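Local coordinates for putative endo-1,4-beta-xylanase (Bacteroides thetaiotaomicron VPI-5482, PDB 5MSX), which probably hydrolyses O-glycosidic bonds of plant pectin, rhamnogalacturonan II, as an arabinofuranosidase-like enzyme of glycoside hydrolase family 43, at residues 29-37 with 47-55; 276-284 with 339-349. All coordinates share one frame; numbering follows the deposited sequence.

Contact 1: 29-37 with 47-55; sequences LIPDMIADA and YCYATTDGY. With EDO (1,2-ethanediol), chain U.
Ala35 and Thr51 form an antiparallel hydrogen-bonded pair: Ala35 N donates to Thr51 O at 3.0 Å, and Thr51 N returns a bond to Ala35 O at a more bent 138°. One step on from the non-hydrogen-bonded pair of Ile34 with Thr52, Asp53 N bonds Met33 O (2.8 Å).

Among side-chain bonds, Thr51 OG1 donates to Asp36 OD2 at 2.6 Å, on the anti side of the carboxylate; chi1 of -54° sets OG1 anti to its carbonyl carbon, where it reaches that oxygen and also accepts from Ala93 N. Asp36 is the predicted proton acceptor of this family 43 five-bladed β-propeller, set where the chain turns a corner between strands 34-35 and 37-42. An ethanediol, probably from the crystallisation liquor and also bonded to Arg286, donates from O2 to Asp36 OD2 in a hydrogen bond whose length, 2.5 Å, is doubtful; His260 packs nearby. A water links Asp32 OD2 to Thr52 OG1, while Asp53 OD2 forms a salt bridge with Arg286.

Apolar contacts gather on the Ile34 side of the sheet. The tip of Ile34, CD1, meets Cys48 SG at 3.7 Å, and its CB faces Ala50 CB; Ala37 CB touches both Cys48 SG and Ala50 CB. Toward the loop end, Met33 CB packs on Asp53 CB, while its SD lies 4.0 Å from Gly54 CA.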
loop_
_atom_site.group_PDB
_atom_site.type_symbol
_atom_site.label_atom_id
_atom_site.label_comp_id
_atom_site.label_asym_id
_atom_site.label_seq_id
_atom_site.Cartn_x
_atom_site.Cartn_y
_atom_site.Cartn_z
ATOM N N LEU C 29 -18.955 1.882 29.799
ATOM C CA LEU C 29 -18.751 0.841 28.811
ATOM C C LEU C 29 -17.736 -0.215 29.302
ATOM O O LEU C 29 -18.008 -1.405 29.262
ATOM C CB LEU C 29 -18.295 1.433 27.481
ATOM C CG LEU C 29 -17.979 0.425 26.371
ATOM C CD1 LEU C 29 -19.219 -0.366 26.030
ATOM C CD2 LEU C 29 -17.373 1.126 25.183
ATOM N N ILE C 30 -16.612 0.263 29.810
ATOM C CA ILE C 30 -15.452 -0.559 30.174
ATOM C C ILE C 30 -15.270 -0.476 31.681
ATOM O O ILE C 30 -15.535 0.584 32.264
ATOM C CB ILE C 30 -14.188 -0.011 29.486
ATOM C CG1 ILE C 30 -14.309 -0.142 27.965
ATOM C CG2 ILE C 30 -12.905 -0.685 29.968
ATOM C CD1 ILE C 30 -14.476 -1.547 27.451
ATOM N N PRO C 31 -14.826 -1.585 32.323
ATOM C CA PRO C 31 -14.527 -1.581 33.787
ATOM C C PRO C 31 -13.111 -1.100 34.067
ATOM O O PRO C 31 -12.252 -1.841 34.520
ATOM C CB PRO C 31 -14.739 -3.041 34.201
ATOM C CG PRO C 31 -14.500 -3.821 32.960
ATOM C CD PRO C 31 -14.906 -2.959 31.791
ATOM N N ASP C 32 -12.884 0.150 33.734
ATOM C CA ASP C 32 -11.653 0.815 34.001
ATOM C C ASP C 32 -11.953 2.296 33.768
ATOM O O ASP C 32 -13.052 2.662 33.337
ATOM C CB ASP C 32 -10.540 0.293 33.060
ATOM C CG ASP C 32 -9.120 0.580 33.573
ATOM O OD1 ASP C 32 -8.972 1.210 34.647
ATOM O OD2 ASP C 32 -8.143 0.229 32.864
ATOM N N MET C 33 -10.992 3.131 34.087
ATOM C CA MET C 33 -11.027 4.521 33.738
ATOM C C MET C 33 -10.340 4.690 32.387
ATOM O O MET C 33 -9.130 4.476 32.269
ATOM C CB MET C 33 -10.369 5.343 34.855
ATOM C CG MET C 33 -11.236 5.304 36.112
ATOM S SD MET C 33 -10.589 6.263 37.470
ATOM C CE MET C 33 -11.976 6.261 38.609
ATOM N N ILE C 34 -11.158 4.981 31.366
ATOM C CA ILE C 34 -10.692 5.207 30.024
ATOM C C ILE C 34 -11.332 6.470 29.449
ATOM O O ILE C 34 -12.450 6.857 29.848
ATOM C CB ILE C 34 -10.932 3.995 29.100
ATOM C CG1 ILE C 34 -12.428 3.689 28.913
ATOM C CG2 ILE C 34 -10.183 2.771 29.630
ATOM C CD1 ILE C 34 -12.718 2.970 27.609
ATOM N N ALA C 35 -10.595 7.099 28.545
ATOM C CA ALA C 35 -11.016 8.291 27.859
ATOM C C ALA C 35 -10.543 8.267 26.395
ATOM O O ALA C 35 -9.718 7.435 26.001
ATOM C CB ALA C 35 -10.442 9.505 28.564
ATOM N N ASP C 36 -11.059 9.201 25.613
ATOM C CA ASP C 36 -10.588 9.454 24.266
ATOM C C ASP C 36 -10.741 8.177 23.401
ATOM O O ASP C 36 -9.860 7.856 22.599
ATOM C CB ASP C 36 -9.109 9.915 24.248
ATOM C CG ASP C 36 -8.762 10.982 25.317
ATOM O OD1 ASP C 36 -9.571 11.894 25.590
ATOM O OD2 ASP C 36 -7.620 10.917 25.822
ATOM N N ALA C 37 -11.852 7.474 23.571
ATOM C CA ALA C 37 -12.010 6.118 23.046
ATOM C C ALA C 37 -12.249 6.080 21.543
ATOM O O ALA C 37 -12.923 6.957 20.975
ATOM C CB ALA C 37 -13.140 5.404 23.765
ATOM N N TYR C 47 -13.626 -3.621 19.183
ATOM C CA TYR C 47 -12.367 -3.222 19.762
ATOM C C TYR C 47 -12.523 -1.806 20.321
ATOM O O TYR C 47 -13.210 -0.969 19.699
ATOM C CB TYR C 47 -11.291 -3.192 18.691
ATOM C CG TYR C 47 -10.893 -4.547 18.181
ATOM C CD1 TYR C 47 -11.713 -5.257 17.306
ATOM C CD2 TYR C 47 -9.691 -5.138 18.592
ATOM C CE1 TYR C 47 -11.344 -6.506 16.844
ATOM C CE2 TYR C 47 -9.306 -6.377 18.116
ATOM C CZ TYR C 47 -10.146 -7.057 17.264
ATOM O OH TYR C 47 -9.747 -8.279 16.834
ATOM N N CYS C 48 -11.896 -1.555 21.485
ATOM C CA CYS C 48 -11.816 -0.247 22.097
ATOM C C CYS C 48 -10.367 0.093 22.429
ATOM O O CYS C 48 -9.763 -0.485 23.340
ATOM C CB CYS C 48 -12.705 -0.167 23.343
ATOM S SG CYS C 48 -12.667 1.456 24.198
ATOM N N TYR C 49 -9.810 1.021 21.649
ATOM C CA TYR C 49 -8.527 1.615 21.890
ATOM C C TYR C 49 -8.755 2.972 22.577
ATOM O O TYR C 49 -9.456 3.835 22.045
ATOM C CB TYR C 49 -7.839 1.876 20.555
ATOM C CG TYR C 49 -7.579 0.647 19.690
ATOM C CD1 TYR C 49 -6.425 -0.139 19.881
ATOM C CD2 TYR C 49 -8.433 0.297 18.652
ATOM C CE1 TYR C 49 -6.158 -1.241 19.073
ATOM C CE2 TYR C 49 -8.171 -0.810 17.850
ATOM C CZ TYR C 49 -7.029 -1.560 18.047
ATOM O OH TYR C 49 -6.773 -2.655 17.246
ATOM N N ALA C 50 -8.119 3.197 23.705
ATOM C CA ALA C 50 -8.393 4.391 24.499
ATOM C C ALA C 50 -7.166 4.820 25.284
ATOM O O ALA C 50 -6.179 4.073 25.356
ATOM C CB ALA C 50 -9.576 4.133 25.431
ATOM N N THR C 51 -7.215 6.045 25.807
ATOM C CA THR C 51 -6.313 6.471 26.865
ATOM C C THR C 51 -6.715 5.733 28.162
ATOM O O THR C 51 -7.895 5.758 28.557
ATOM C CB THR C 51 -6.438 7.978 27.113
ATOM O OG1 THR C 51 -6.259 8.701 25.897
ATOM C CG2 THR C 51 -5.448 8.467 28.207
ATOM N N THR C 52 -5.747 5.108 28.830
ATOM C CA THR C 52 -6.004 4.534 30.127
ATOM C C THR C 52 -5.717 5.602 31.218
ATOM O O THR C 52 -4.642 6.182 31.272
ATOM C CB THR C 52 -5.210 3.229 30.323
ATOM O OG1 THR C 52 -5.621 2.254 29.333
ATOM C CG2 THR C 52 -5.448 2.684 31.750
ATOM N N ASP C 53 -6.728 5.868 32.046
ATOM C CA ASP C 53 -6.750 6.937 33.068
ATOM C C ASP C 53 -6.496 6.231 34.432
ATOM O O ASP C 53 -6.200 5.052 34.468
ATOM C CB ASP C 53 -8.170 7.599 33.064
ATOM C CG ASP C 53 -8.222 9.012 32.446
ATOM O OD1 ASP C 53 -7.327 9.425 31.642
ATOM O OD2 ASP C 53 -9.221 9.732 32.776
ATOM N N GLY C 54 -6.658 6.937 35.548
ATOM C CA GLY C 54 -6.642 6.311 36.873
ATOM C C GLY C 54 -5.227 6.053 37.413
ATOM O O GLY C 54 -5.086 5.292 38.366
ATOM N N TYR C 55 -4.200 6.700 36.834
ATOM C CA TYR C 55 -2.814 6.548 37.290
ATOM C C TYR C 55 -2.331 7.601 38.329
ATOM O O TYR C 55 -1.176 7.567 38.755
ATOM C CB TYR C 55 -1.850 6.352 36.092
ATOM C CG TYR C 55 -1.730 4.872 35.760
ATOM C CD1 TYR C 55 -2.832 4.161 35.299
ATOM C CD2 TYR C 55 -0.530 4.160 35.986
ATOM C CE1 TYR C 55 -2.756 2.800 35.040
ATOM C CE2 TYR C 55 -0.438 2.796 35.723
ATOM C CZ TYR C 55 -1.552 2.121 35.242
ATOM O OH TYR C 55 -1.509 0.784 34.966
HETATM C C1 EDO U . -5.459 14.495 27.458
HETATM O O1 EDO U . -6.547 15.086 26.732
HETATM C C2 EDO U . -5.582 12.991 27.469
HETATM O O2 EDO U . -6.957 12.644 27.491
HETATM O O HOH W 1 -7.631 0.184 30.230
#

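Contact 2: 276-284 with 339-349; sequences YLEFGRRST and IEPMKDPTCLR
Phe279 lies against the 339-349 loop, its CE1 3.9 Å from Met342 CB and its CD2 3.9 Å from Cys347 SG, an oblique sulfur-aromatic contact. The contact joins the family 43 propeller, at a type II' turn from Phe279 to Arg282 after strand 272-278, to a loop of the F5/8 type C part of the chain. With chi1 at 179°, the Phe279 ring projects among Pro341, Met342 and Cys347, and Glu340 O lies near its plane at the rim.

Past the ring edge, Arg349 forms an end-on salt bridge with Glu278: NH1 bonds OE1 at 2.9 Å, and NH2 meets OE2 on its syn lone pair, the carboxylate and guanidinium planes being 50° apart. NH2 also donates to Gly280 O, and a water joins Arg349 NE to that same carbonyl. Glu278 OE2 takes a second bond, from Gly280 N, so the carboxylate spans the turn and the arginine; OE1 is also bonded by Phe256 N. A leucine in place of Arg349 would probably leave the Glu278 carboxylate without its positive mate and Gly280 O without one of its donors.

Ile339 presses on the turn, its CD1 3.8 Å from Arg281 CG. Arg281 itself turns its guanidinium to Glu351. Beyond it, Arg282 meets two successive carbonyls edge-on, in its guanidinium plane: NE reaches Glu340 O almost straight (175°) and NH1 reaches Pro341 O at 2.7 Å, while Met342 SD sits over one face, 3.3 Å from Arg282 NH1.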
loop_
_atom_site.group_PDB
_atom_site.type_symbol
_atom_site.label_atom_id
_atom_site.label_comp_id
_atom_site.label_asym_id
_atom_site.label_seq_id
_atom_site.Cartn_x
_atom_site.Cartn_y
_atom_site.Cartn_z
ATOM N N TYR C 276 -18.368 8.662 24.468
ATOM C CA TYR C 276 -17.796 9.890 25.027
ATOM C C TYR C 276 -17.207 9.661 26.421
ATOM O O TYR C 276 -17.648 8.809 27.173
ATOM C CB TYR C 276 -18.844 10.993 25.080
ATOM C CG TYR C 276 -20.064 10.626 25.904
ATOM C CD1 TYR C 276 -21.081 9.844 25.364
ATOM C CD2 TYR C 276 -20.204 11.050 27.228
ATOM C CE1 TYR C 276 -22.198 9.504 26.123
ATOM C CE2 TYR C 276 -21.311 10.696 27.984
ATOM C CZ TYR C 276 -22.306 9.931 27.427
ATOM O OH TYR C 276 -23.429 9.584 28.172
ATOM N N LEU C 277 -16.203 10.449 26.749
ATOM C CA LEU C 277 -15.720 10.482 28.124
ATOM C C LEU C 277 -16.660 11.359 28.941
ATOM O O LEU C 277 -17.386 12.195 28.373
ATOM C CB LEU C 277 -14.263 10.981 28.180
ATOM C CG LEU C 277 -14.021 12.462 27.911
ATOM C CD1 LEU C 277 -14.342 13.354 29.117
ATOM C CD2 LEU C 277 -12.560 12.683 27.474
ATOM N N GLU C 278 -16.600 11.184 30.275
ATOM C CA GLU C 278 -17.409 11.935 31.212
ATOM C C GLU C 278 -16.477 12.403 32.335
ATOM O O GLU C 278 -15.476 11.736 32.624
ATOM C CB GLU C 278 -18.588 11.087 31.724
ATOM C CG GLU C 278 -19.763 11.886 32.339
ATOM C CD GLU C 278 -19.659 12.093 33.866
ATOM O OE1 GLU C 278 -20.515 12.859 34.419
ATOM O OE2 GLU C 278 -18.738 11.486 34.524
ATOM N N PHE C 279 -16.751 13.593 32.869
ATOM C CA PHE C 279 -15.900 14.255 33.902
ATOM C C PHE C 279 -15.403 13.320 35.031
ATOM O O PHE C 279 -14.256 13.410 35.471
ATOM C CB PHE C 279 -16.639 15.477 34.496
ATOM C CG PHE C 279 -15.854 16.201 35.565
ATOM C CD1 PHE C 279 -14.791 17.037 35.221
ATOM C CD2 PHE C 279 -16.171 16.035 36.913
ATOM C CE1 PHE C 279 -14.072 17.698 36.194
ATOM C CE2 PHE C 279 -15.446 16.694 37.898
ATOM C CZ PHE C 279 -14.399 17.531 37.541
ATOM N N GLY C 280 -16.270 12.418 35.472
ATOM C CA GLY C 280 -15.909 11.387 36.406
ATOM C C GLY C 280 -15.498 11.931 37.759
ATOM O O GLY C 280 -16.211 12.766 38.350
ATOM N N ARG C 281 -14.346 11.464 38.237
ATOM C CA ARG C 281 -13.843 11.856 39.537
ATOM C C ARG C 281 -12.808 12.972 39.428
ATOM O O ARG C 281 -11.957 13.089 40.327
ATOM C CB ARG C 281 -13.256 10.650 40.282
ATOM C CG ARG C 281 -14.261 9.577 40.658
ATOM C CD ARG C 281 -14.601 8.654 39.491
ATOM N NE ARG C 281 -15.165 7.393 39.937
ATOM C CZ ARG C 281 -15.847 6.552 39.156
ATOM N NH1 ARG C 281 -16.016 6.792 37.856
ATOM N NH2 ARG C 281 -16.349 5.444 39.673
ATOM N N ARG C 282 -12.893 13.767 38.344
ATOM C CA ARG C 282 -12.012 14.913 38.038
ATOM C C ARG C 282 -10.659 14.470 37.466
ATOM O O ARG C 282 -10.249 13.344 37.666
ATOM C CB ARG C 282 -11.818 15.879 39.266
ATOM C CG ARG C 282 -10.466 15.804 39.987
ATOM C CD ARG C 282 -10.509 16.491 41.342
ATOM N NE ARG C 282 -10.932 17.892 41.240
ATOM C CZ ARG C 282 -10.116 18.926 41.048
ATOM N NH1 ARG C 282 -10.609 20.163 40.984
ATOM N NH2 ARG C 282 -8.800 18.754 40.928
ATOM N N SER C 283 -9.976 15.409 36.810
ATOM C CA SER C 283 -8.651 15.184 36.204
ATOM C C SER C 283 -8.727 13.919 35.315
ATOM O O SER C 283 -9.722 13.720 34.591
ATOM C CB SER C 283 -7.582 15.115 37.322
ATOM O OG SER C 283 -6.271 14.923 36.804
ATOM N N THR C 284 -7.742 13.034 35.413
ATOM C CA THR C 284 -7.683 11.845 34.568
ATOM C C THR C 284 -8.274 10.657 35.314
ATOM O O THR C 284 -7.623 9.637 35.465
ATOM C CB THR C 284 -6.222 11.542 34.159
ATOM O OG1 THR C 284 -5.398 11.598 35.316
ATOM C CG2 THR C 284 -5.696 12.548 33.166
ATOM N N ILE C 339 -15.934 14.627 45.532
ATOM C CA ILE C 339 -15.206 15.024 44.322
ATOM C C ILE C 339 -15.257 16.557 44.142
ATOM O O ILE C 339 -16.327 17.171 44.123
ATOM C CB ILE C 339 -15.731 14.275 43.086
ATOM C CG1 ILE C 339 -15.602 12.749 43.302
ATOM C CG2 ILE C 339 -14.980 14.700 41.832
ATOM C CD1 ILE C 339 -16.547 11.942 42.475
ATOM N N GLU C 340 -14.082 17.143 44.006
ATOM C CA GLU C 340 -13.940 18.578 43.829
ATOM C C GLU C 340 -14.218 18.913 42.357
ATOM O O GLU C 340 -13.654 18.282 41.464
ATOM C CB GLU C 340 -12.518 19.014 44.237
ATOM C CG GLU C 340 -12.454 20.302 45.031
ATOM C CD GLU C 340 -13.240 20.231 46.341
ATOM O OE1 GLU C 340 -12.997 19.338 47.174
ATOM O OE2 GLU C 340 -14.116 21.082 46.544
ATOM N N PRO C 341 -15.094 19.892 42.096
ATOM C CA PRO C 341 -15.294 20.335 40.713
ATOM C C PRO C 341 -14.055 21.019 40.148
ATOM O O PRO C 341 -13.091 21.242 40.886
ATOM C CB PRO C 341 -16.450 21.339 40.806
ATOM C CG PRO C 341 -16.523 21.740 42.238
ATOM C CD PRO C 341 -15.907 20.654 43.064
ATOM N N MET C 342 -14.096 21.350 38.858
ATOM C CA MET C 342 -12.977 22.004 38.186
ATOM C C MET C 342 -13.417 23.333 37.573
ATOM O O MET C 342 -12.938 24.366 37.982
ATOM C CB MET C 342 -12.351 21.065 37.159
ATOM C CG MET C 342 -10.925 21.440 36.786
ATOM S SD MET C 342 -9.674 20.728 37.878
ATOM C CE MET C 342 -9.652 19.053 37.252
ATOM N N LYS C 343 -14.343 23.301 36.624
ATOM C CA LYS C 343 -14.878 24.487 35.973
ATOM C C LYS C 343 -16.362 24.763 36.236
ATOM O O LYS C 343 -16.859 25.837 35.885
ATOM C CB LYS C 343 -14.673 24.344 34.470
ATOM C CG LYS C 343 -13.202 24.328 34.079
ATOM C CD LYS C 343 -13.067 24.325 32.566
ATOM C CE LYS C 343 -11.695 24.780 32.091
ATOM N NZ LYS C 343 -11.602 24.652 30.608
ATOM N N ASP C 344 -17.073 23.812 36.850
ATOM C CA ASP C 344 -18.523 23.933 37.076
ATOM C C ASP C 344 -18.757 23.794 38.573
ATOM O O ASP C 344 -18.804 22.663 39.086
ATOM C CB ASP C 344 -19.281 22.838 36.333
ATOM C CG ASP C 344 -20.786 23.010 36.393
ATOM O OD1 ASP C 344 -21.337 23.756 37.278
ATOM O OD2 ASP C 344 -21.416 22.378 35.511
ATOM N N PRO C 345 -18.939 24.926 39.277
ATOM C CA PRO C 345 -19.111 24.797 40.732
ATOM C C PRO C 345 -20.351 24.008 41.180
ATOM O O PRO C 345 -20.427 23.652 42.357
ATOM C CB PRO C 345 -19.121 26.258 41.245
ATOM C CG PRO C 345 -18.953 27.144 40.053
ATOM C CD PRO C 345 -19.105 26.322 38.808
ATOM N N THR C 346 -21.297 23.740 40.271
ATOM C CA THR C 346 -22.461 22.894 40.572
ATOM C C THR C 346 -22.227 21.384 40.430
ATOM O O THR C 346 -23.123 20.609 40.742
ATOM C CB THR C 346 -23.712 23.263 39.722
ATOM O OG1 THR C 346 -23.562 22.803 38.368
ATOM C CG2 THR C 346 -23.949 24.759 39.733
ATOM N N CYS C 347 -21.064 20.964 39.925
ATOM C CA CYS C 347 -20.770 19.542 39.769
ATOM C C CYS C 347 -20.208 18.951 41.067
ATOM O O CYS C 347 -18.994 18.889 41.261
ATOM C CB CYS C 347 -19.816 19.274 38.603
ATOM S SG CYS C 347 -19.416 17.511 38.456
ATOM N N LEU C 348 -21.112 18.469 41.918
ATOM C CA LEU C 348 -20.801 18.176 43.303
ATOM C C LEU C 348 -21.280 16.759 43.618
ATOM O O LEU C 348 -22.463 16.514 43.938
ATOM C CB LEU C 348 -21.480 19.209 44.184
ATOM C CG LEU C 348 -21.048 20.679 44.011
ATOM C CD1 LEU C 348 -22.032 21.665 44.663
ATOM C CD2 LEU C 348 -19.648 20.910 44.568
ATOM N N ARG C 349 -20.358 15.813 43.496
ATOM C CA ARG C 349 -20.685 14.417 43.605
ATOM C C ARG C 349 -19.854 13.734 44.653
ATOM O O ARG C 349 -18.769 14.176 45.000
ATOM C CB ARG C 349 -20.476 13.727 42.239
ATOM C CG ARG C 349 -21.357 14.342 41.167
ATOM C CD ARG C 349 -21.474 13.472 39.931
ATOM N NE ARG C 349 -20.267 13.471 39.126
ATOM C CZ ARG C 349 -20.223 13.083 37.847
ATOM N NH1 ARG C 349 -21.332 12.650 37.214
ATOM N NH2 ARG C 349 -19.060 13.130 37.189
HETATM O O HOH W 2 -17.885 14.474 39.976
#

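Overall arrangement
From the N terminus, contact 1 comes first: the chain passes through 29-37, runs out along strand 37-42 and returns on 45-52, closing a β-hairpin with only nine residues between its segments. Contact 2 opens much later, at 276-284, and closes a loop of 54 residues when 339-349 comes back, so the two follow in series and neither nest nor cross. Their centres are about 17 Å apart, yet they meet: Gly54 N probably bonds Thr284 O at 2.9 Å, and Leu277 packs on Asp36. Contact 1 lies within the propeller, its centre about 3 Å from the centre of the chain; contact 2 joins that propeller to the F5/8 type C region.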